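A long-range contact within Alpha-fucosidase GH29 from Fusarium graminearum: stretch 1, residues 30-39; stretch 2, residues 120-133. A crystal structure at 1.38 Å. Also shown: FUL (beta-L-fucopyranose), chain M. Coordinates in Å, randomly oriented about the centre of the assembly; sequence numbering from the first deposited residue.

Stretch 1 30-39: GVYWHWGAFT
Stretch 2 (120-133) AGPVAEHHDGFSMW

Two histidines, one from each stretch, converge on a single sugar hydroxyl: His-34 NE2 lies 2.7 Å and His-126 NE2 2.9 Å from O4 of the bound fucose, both hydrogen bonds, so the ligand ties together the same segments that the protein joins by itself. His-127 NE2 adds a hydrogen bond to fucose O2 (2.9 Å), as befits the sugar site of a fucosidase.

Leading toward this site, strands 30-33 and 120-125 run parallel, their axes 31° apart and 4.8 Å at closest approach. Val-31 pairs with Ala-120 (CA to CA 4.8 Å), and the register continues through Tyr-32 with Gly-121 to His-34 with Val-123. Extended backbones let Gly-121 N donate to Val-31 O (3.1 Å) and Val-123 N to Trp-33 O (3.1 Å). Gly-121, at phi/psi 164/180, adopts angles at which a CB would jam against the preceding carbonyl. Trp-33 (chi1 41°, p; chi2 95°) lays one ring face over the Gly-121 and Pro-122 backbone; Pro-122 CA sits 3.8 Å from the centroid of its five-membered ring, a CH-pi contact.

Val-123 (t) points toward stretch 1 and sets CG2 3.8 Å from the centroid of the His-34 ring (chi1 m, chi2 66°), over its face. This apolar branch packs against the imidazole while leaving NE2 free for the sugar. His-126 (t, chi2 -102°) turns its ring edge to the face of Phe-38 (p, chi2 78°), centroids 5.2 Å apart. Phe-38 points toward stretch 2, its flat apolar ring filling the space beside His-126, CE2 3.5 Å from His-126 CB. The stretches bury 683 Å² between them, both sides summed.

Water 1 lies 2.7 Å from Trp-35 O and 2.8 Å from Val-123 O, close enough to donate to either and so to link the two stretches. Met-132 (m, t, m) extends its flexible thioether to Gly-36, SD to CA 3.7 Å, where a CB would crowd Met-132 CE and clash with Phe-38 CE2. Small Ala-37 packs CB 3.9 Å from Phe-130 CD2.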

# COMPACT_ATOMS: atom_id res chain seq x y z
N GLY A 30 5.92 -5.04 0.71
CA GLY A 30 6.42 -5.30 -0.62
C GLY A 30 7.27 -4.16 -1.15
O GLY A 30 7.32 -3.08 -0.55
N VAL A 31 7.96 -4.40 -2.26
CA VAL A 31 8.80 -3.41 -2.90
C VAL A 31 8.57 -3.37 -4.40
O VAL A 31 8.53 -4.40 -5.07
CB VAL A 31 10.31 -3.67 -2.60
CG1 VAL A 31 11.20 -2.73 -3.41
CG2 VAL A 31 10.59 -3.52 -1.11
N TYR A 32 8.47 -2.17 -4.96
CA TYR A 32 8.44 -1.98 -6.40
C TYR A 32 9.33 -0.82 -6.80
O TYR A 32 9.94 -0.18 -5.95
CB TYR A 32 7.02 -1.87 -6.98
CG TYR A 32 6.18 -0.60 -6.80
CD1 TYR A 32 5.28 -0.24 -7.78
CD2 TYR A 32 6.23 0.16 -5.65
CE1 TYR A 32 4.47 0.85 -7.65
CE2 TYR A 32 5.41 1.28 -5.50
CZ TYR A 32 4.53 1.61 -6.49
OH TYR A 32 3.71 2.72 -6.30
N TRP A 33 9.47 -0.60 -8.10
CA TRP A 33 10.41 0.40 -8.58
C TRP A 33 9.89 1.12 -9.81
O TRP A 33 9.53 0.51 -10.81
CB TRP A 33 11.81 -0.22 -8.85
CG TRP A 33 11.80 -1.56 -9.50
CD1 TRP A 33 11.92 -1.84 -10.83
CD2 TRP A 33 11.76 -2.81 -8.83
NE1 TRP A 33 11.92 -3.21 -11.04
CE2 TRP A 33 11.81 -3.82 -9.82
CE3 TRP A 33 11.63 -3.19 -7.50
CZ2 TRP A 33 11.75 -5.17 -9.50
CZ3 TRP A 33 11.57 -4.54 -7.19
CH2 TRP A 33 11.62 -5.50 -8.18
N HIS A 34 9.92 2.45 -9.71
CA HIS A 34 9.65 3.32 -10.84
C HIS A 34 10.95 3.54 -11.62
O HIS A 34 11.68 4.50 -11.38
CB HIS A 34 9.11 4.68 -10.37
CG HIS A 34 7.67 4.67 -9.94
ND1 HIS A 34 7.19 3.99 -8.85
CD2 HIS A 34 6.60 5.33 -10.47
CE1 HIS A 34 5.89 4.21 -8.73
NE2 HIS A 34 5.51 5.02 -9.69
N TRP A 35 11.19 2.66 -12.58
CA TRP A 35 12.39 2.72 -13.40
C TRP A 35 11.99 2.50 -14.82
O TRP A 35 11.35 1.50 -15.14
CB TRP A 35 13.36 1.63 -12.96
CG TRP A 35 14.67 1.61 -13.70
CD1 TRP A 35 15.60 2.60 -13.76
CD2 TRP A 35 15.17 0.54 -14.50
NE1 TRP A 35 16.65 2.20 -14.55
CE2 TRP A 35 16.41 0.93 -15.01
CE3 TRP A 35 14.67 -0.73 -14.82
CZ2 TRP A 35 17.18 0.09 -15.81
CZ3 TRP A 35 15.44 -1.57 -15.62
CH2 TRP A 35 16.68 -1.15 -16.11
N GLY A 36 12.36 3.42 -15.70
CA GLY A 36 12.00 3.29 -17.10
C GLY A 36 12.55 4.42 -17.95
O GLY A 36 13.44 5.12 -17.52
N ALA A 37 12.01 4.58 -19.15
CA ALA A 37 12.47 5.64 -20.03
C ALA A 37 12.19 7.01 -19.42
O ALA A 37 12.87 7.97 -19.73
CB ALA A 37 11.83 5.54 -21.40
N PHE A 38 11.21 7.10 -18.52
CA PHE A 38 10.93 8.35 -17.82
C PHE A 38 12.06 8.72 -16.87
O PHE A 38 12.15 9.88 -16.44
CB PHE A 38 9.60 8.28 -17.05
CG PHE A 38 9.45 7.05 -16.18
CD1 PHE A 38 10.10 6.96 -14.94
CD2 PHE A 38 8.71 5.98 -16.62
CE1 PHE A 38 10.00 5.81 -14.17
CE2 PHE A 38 8.59 4.81 -15.84
CZ PHE A 38 9.26 4.74 -14.63
N THR A 39 12.94 7.77 -16.55
CA THR A 39 14.08 8.04 -15.69
C THR A 39 15.27 8.66 -16.47
O THR A 39 16.20 9.19 -15.86
CB THR A 39 14.56 6.73 -15.00
OG1 THR A 39 13.43 6.02 -14.46
CG2 THR A 39 15.57 7.01 -13.90
N ALA A 120 7.17 -8.33 -4.74
CA ALA A 120 8.07 -7.41 -5.39
C ALA A 120 7.85 -7.40 -6.88
O ALA A 120 7.35 -8.38 -7.45
CB ALA A 120 9.54 -7.78 -5.08
N GLY A 121 8.24 -6.30 -7.52
CA GLY A 121 8.25 -6.28 -8.96
C GLY A 121 8.33 -4.88 -9.53
O GLY A 121 8.36 -3.90 -8.78
N PRO A 122 8.35 -4.78 -10.86
CA PRO A 122 8.52 -3.50 -11.55
C PRO A 122 7.22 -2.74 -11.78
O PRO A 122 6.14 -3.31 -11.87
CB PRO A 122 9.02 -3.92 -12.93
CG PRO A 122 8.35 -5.29 -13.14
CD PRO A 122 8.38 -5.94 -11.78
N VAL A 123 7.36 -1.44 -11.95
CA VAL A 123 6.45 -0.69 -12.80
C VAL A 123 6.67 -1.23 -14.21
O VAL A 123 7.77 -1.11 -14.77
CB VAL A 123 6.71 0.84 -12.74
CG1 VAL A 123 5.94 1.57 -13.82
CG2 VAL A 123 6.34 1.36 -11.37
N ALA A 124 5.65 -1.86 -14.79
CA ALA A 124 5.77 -2.44 -16.13
C ALA A 124 5.44 -1.41 -17.20
O ALA A 124 5.98 -1.49 -18.32
CB ALA A 124 4.88 -3.66 -16.28
N GLU A 125 4.54 -0.48 -16.89
CA GLU A 125 4.23 0.63 -17.82
C GLU A 125 3.70 1.76 -16.95
O GLU A 125 2.72 1.56 -16.22
CB GLU A 125 3.21 0.23 -18.86
CG GLU A 125 2.90 1.42 -19.79
CD GLU A 125 2.10 1.09 -21.02
OE1 GLU A 125 1.93 -0.08 -21.35
OE2 GLU A 125 1.62 2.07 -21.66
N HIS A 126 4.35 2.92 -17.03
CA HIS A 126 3.87 4.09 -16.30
C HIS A 126 2.86 4.86 -17.18
O HIS A 126 2.14 4.23 -17.92
CB HIS A 126 5.08 4.92 -15.81
CG HIS A 126 4.74 5.85 -14.70
ND1 HIS A 126 4.56 7.20 -14.91
CD2 HIS A 126 4.46 5.62 -13.40
CE1 HIS A 126 4.23 7.77 -13.77
NE2 HIS A 126 4.16 6.84 -12.83
N HIS A 127 2.80 6.19 -17.08
CA HIS A 127 1.87 7.00 -17.88
C HIS A 127 2.42 7.35 -19.27
O HIS A 127 1.68 7.90 -20.08
CB HIS A 127 1.58 8.37 -17.21
CG HIS A 127 1.04 8.34 -15.81
ND1 HIS A 127 0.06 7.48 -15.35
CD2 HIS A 127 1.31 9.18 -14.78
CE1 HIS A 127 -0.24 7.80 -14.10
NE2 HIS A 127 0.52 8.81 -13.72
N ASP A 128 3.70 7.03 -19.53
CA ASP A 128 4.45 7.54 -20.67
C ASP A 128 4.38 6.68 -21.92
O ASP A 128 5.12 6.93 -22.88
CB ASP A 128 5.91 7.74 -20.29
CG ASP A 128 6.64 6.42 -20.04
OD1 ASP A 128 5.97 5.41 -19.70
OD2 ASP A 128 7.89 6.41 -20.17
N GLY A 129 3.52 5.67 -21.93
CA GLY A 129 3.27 4.90 -23.14
C GLY A 129 4.26 3.81 -23.53
O GLY A 129 4.13 3.22 -24.63
N PHE A 130 5.24 3.56 -22.67
CA PHE A 130 6.35 2.62 -22.95
C PHE A 130 6.10 1.35 -22.13
O PHE A 130 6.17 1.38 -20.90
CB PHE A 130 7.66 3.31 -22.53
CG PHE A 130 8.94 2.57 -22.91
CD1 PHE A 130 9.23 2.30 -24.24
CD2 PHE A 130 9.87 2.19 -21.95
CE1 PHE A 130 10.41 1.65 -24.61
CE2 PHE A 130 11.07 1.57 -22.33
CZ PHE A 130 11.33 1.31 -23.64
N SER A 131 5.77 0.27 -22.83
CA SER A 131 5.51 -1.02 -22.18
C SER A 131 6.84 -1.74 -22.00
O SER A 131 7.52 -1.91 -22.98
CB SER A 131 4.62 -1.90 -23.03
OG SER A 131 3.37 -1.27 -23.32
N MET A 132 7.21 -2.17 -20.79
CA MET A 132 8.56 -2.68 -20.57
C MET A 132 8.68 -4.20 -20.66
O MET A 132 9.73 -4.77 -20.26
CB MET A 132 9.16 -2.09 -19.31
CG MET A 132 9.60 -0.65 -19.60
SD MET A 132 10.40 0.17 -18.20
CE MET A 132 8.94 0.63 -17.23
N TRP A 133 7.69 -4.85 -21.25
CA TRP A 133 7.79 -6.28 -21.64
C TRP A 133 7.88 -6.36 -23.18
O TRP A 133 7.74 -5.36 -23.88
CB TRP A 133 6.61 -7.10 -21.09
CG TRP A 133 5.28 -6.69 -21.62
CD1 TRP A 133 4.60 -7.28 -22.65
CD2 TRP A 133 4.45 -5.60 -21.17
NE1 TRP A 133 3.42 -6.63 -22.87
CE2 TRP A 133 3.31 -5.58 -22.00
CE3 TRP A 133 4.58 -4.61 -20.18
CZ2 TRP A 133 2.29 -4.64 -21.84
CZ3 TRP A 133 3.58 -3.66 -20.04
CH2 TRP A 133 2.44 -3.69 -20.86
C1 FUL M . 0.66 8.54 -9.00
C2 FUL M . 1.46 8.71 -10.27
O2 FUL M . 1.01 9.82 -11.06
C3 FUL M . 2.89 8.91 -9.84
O3 FUL M . 3.69 9.15 -10.97
C4 FUL M . 3.32 7.66 -9.11
O4 FUL M . 3.31 6.56 -10.02
C5 FUL M . 2.37 7.40 -7.94
C6 FUL M . 2.68 6.12 -7.20
O5 FUL M . 1.01 7.34 -8.35
O1 FUL M . -0.70 8.43 -9.35
O HOH W 1 10.40 -0.75 -13.95
O HOH W 2 9.20 4.17 -19.32